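Local coordinates for protein Dok-7 (Mus musculus, PDB 3ML4) that binds phosphoinositides and, as a dimeric adaptor, engages and activates the receptor tyrosine kinase MuSK, promoting acetylcholine receptor clustering in myotubes and neuromuscular synapse formation, at residues B[107-110]-B[114-117]. Residues are numbered along the deposited sequence; the frame is centred on the assembly and turned at random.
Sequences RIRY and EVHR
R109 reaches from the helix along the start of the strand and sets its guanidinium against both V115 and R117. The evidence for its course is the second torsion, with CD anti to CA (chi2 -176°), which extends the chain past the V115 backbone before it bends at chi3. NE then lies 2.9 Å from V115 O, but the N-H...O angle of 129° marks a weak hydrogen bond. The aliphatic part runs obliquely to V115: R109 CG is 4.0 Å from V115 CG2, the same methyl that lies over one guanidinium face, displaced toward its rim. V115 CG1 instead faces the helix backbone at R109 O. Near the guanidinium plane, the H116 backbone lies at the edge.

R117 crosses R109 at about a right angle, and the two guanidinium planes are 80° apart, which excludes a parallel arginine stack. R109 NH1 sits at the edge of the R117 guanidinium, 3.0 Å from R117 NE; both are donors, so this is a close approach of like charges. Compensation comes from D105, one turn back on the helix, whose OD1 forms a salt bridge with R109 NH1 and whose OD2 makes a long, weak ion pair with R117 NH2. With R109 cut back to an alanine, V115 O would probably lose this weak donor and D105 its salt-bridge mate. On the strand's other side, H116 NE2 donates a nearly straight hydrogen bond to E114 OE1 (2.8 Å), with the acceptor in the imidazole plane.

The contact bridges the end of helix 98-112, which follows the PH-domain strands, and the first strand, 115-122, of the PTB-domain sheet. L69 O of PH strand 59-71 accepts weak bonds from both arginines, while H116 pairs through its backbone with L137 on PTB strand 133-138.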
loop_
_atom_site.group_PDB
_atom_site.type_symbol
_atom_site.label_atom_id
_atom_site.label_comp_id
_atom_site.label_asym_id
_atom_site.label_seq_id
_atom_site.Cartn_x
_atom_site.Cartn_y
_atom_site.Cartn_z
ATOM N N ARG B 107 12.579 12.058 -2.178
ATOM C CA ARG B 107 11.197 12.222 -1.721
ATOM C C ARG B 107 10.305 11.073 -2.204
ATOM O O ARG B 107 9.572 10.480 -1.407
ATOM C CB ARG B 107 10.643 13.596 -2.150
ATOM C CG ARG B 107 9.278 14.003 -1.557
ATOM C CD ARG B 107 9.340 14.385 -0.076
ATOM N NE ARG B 107 9.000 13.242 0.765
ATOM C CZ ARG B 107 7.789 13.008 1.273
ATOM N NH1 ARG B 107 6.790 13.857 1.059
ATOM N NH2 ARG B 107 7.584 11.926 2.012
ATOM N N ILE B 108 10.391 10.752 -3.498
ATOM C CA ILE B 108 9.615 9.652 -4.092
ATOM C C ILE B 108 9.953 8.290 -3.472
ATOM O O ILE B 108 9.053 7.510 -3.168
ATOM C CB ILE B 108 9.758 9.602 -5.633
ATOM C CG1 ILE B 108 9.228 10.898 -6.265
ATOM C CG2 ILE B 108 9.024 8.393 -6.206
ATOM C CD1 ILE B 108 9.552 11.072 -7.746
ATOM N N ARG B 109 11.243 8.018 -3.276
ATOM C CA ARG B 109 11.693 6.783 -2.620
ATOM C C ARG B 109 11.022 6.529 -1.276
ATOM O O ARG B 109 10.415 5.480 -1.073
ATOM C CB ARG B 109 13.209 6.784 -2.430
ATOM C CG ARG B 109 13.937 6.086 -3.529
ATOM C CD ARG B 109 15.426 6.012 -3.258
ATOM N NE ARG B 109 15.933 4.747 -3.775
ATOM C CZ ARG B 109 16.310 4.531 -5.030
ATOM N NH1 ARG B 109 16.287 5.507 -5.935
ATOM N NH2 ARG B 109 16.725 3.328 -5.375
ATOM N N TYR B 110 11.142 7.496 -0.367
ATOM C CA TYR B 110 10.589 7.371 0.974
ATOM C C TYR B 110 9.081 7.155 0.931
ATOM O O TYR B 110 8.551 6.294 1.632
ATOM C CB TYR B 110 10.919 8.614 1.793
ATOM C CG TYR B 110 10.320 8.604 3.179
ATOM C CD1 TYR B 110 10.992 8.002 4.242
ATOM C CD2 TYR B 110 9.073 9.184 3.428
ATOM C CE1 TYR B 110 10.440 7.985 5.516
ATOM C CE2 TYR B 110 8.517 9.168 4.693
ATOM C CZ TYR B 110 9.207 8.571 5.733
ATOM O OH TYR B 110 8.661 8.558 6.997
ATOM N N GLU B 114 9.593 0.949 0.856
ATOM C CA GLU B 114 10.984 0.503 0.850
ATOM C C GLU B 114 11.450 0.272 -0.582
ATOM O O GLU B 114 11.164 -0.769 -1.188
ATOM C CB GLU B 114 11.172 -0.745 1.721
ATOM C CG GLU B 114 10.927 -0.515 3.217
ATOM C CD GLU B 114 11.958 0.404 3.875
ATOM O OE1 GLU B 114 13.121 0.471 3.411
ATOM O OE2 GLU B 114 11.598 1.065 4.873
ATOM N N VAL B 115 12.141 1.271 -1.121
ATOM C CA VAL B 115 12.633 1.240 -2.498
ATOM C C VAL B 115 14.104 1.648 -2.558
ATOM O O VAL B 115 14.471 2.798 -2.296
ATOM C CB VAL B 115 11.703 2.025 -3.500
ATOM C CG1 VAL B 115 10.918 3.116 -2.800
ATOM C CG2 VAL B 115 12.471 2.572 -4.714
ATOM N N HIS B 116 14.927 0.655 -2.891
ATOM C CA HIS B 116 16.379 0.733 -2.818
ATOM C C HIS B 116 16.973 0.236 -4.129
ATOM O O HIS B 116 16.352 -0.564 -4.834
ATOM C CB HIS B 116 16.889 -0.154 -1.681
ATOM C CG HIS B 116 16.329 0.195 -0.334
ATOM N ND1 HIS B 116 17.098 0.753 0.668
ATOM C CD2 HIS B 116 15.086 0.053 0.181
ATOM C CE1 HIS B 116 16.347 0.947 1.737
ATOM N NE2 HIS B 116 15.122 0.530 1.468
ATOM N N ARG B 117 18.173 0.701 -4.455
ATOM C CA ARG B 117 18.836 0.257 -5.664
ATOM C C ARG B 117 20.328 0.077 -5.421
ATOM O O ARG B 117 20.944 0.850 -4.686
ATOM C CB ARG B 117 18.573 1.235 -6.816
ATOM C CG ARG B 117 19.603 2.336 -6.955
ATOM C CD ARG B 117 19.217 3.365 -7.981
ATOM N NE ARG B 117 18.803 4.597 -7.323
ATOM C CZ ARG B 117 19.644 5.537 -6.910
ATOM N NH1 ARG B 117 20.953 5.390 -7.108
ATOM N NH2 ARG B 117 19.178 6.626 -6.303
#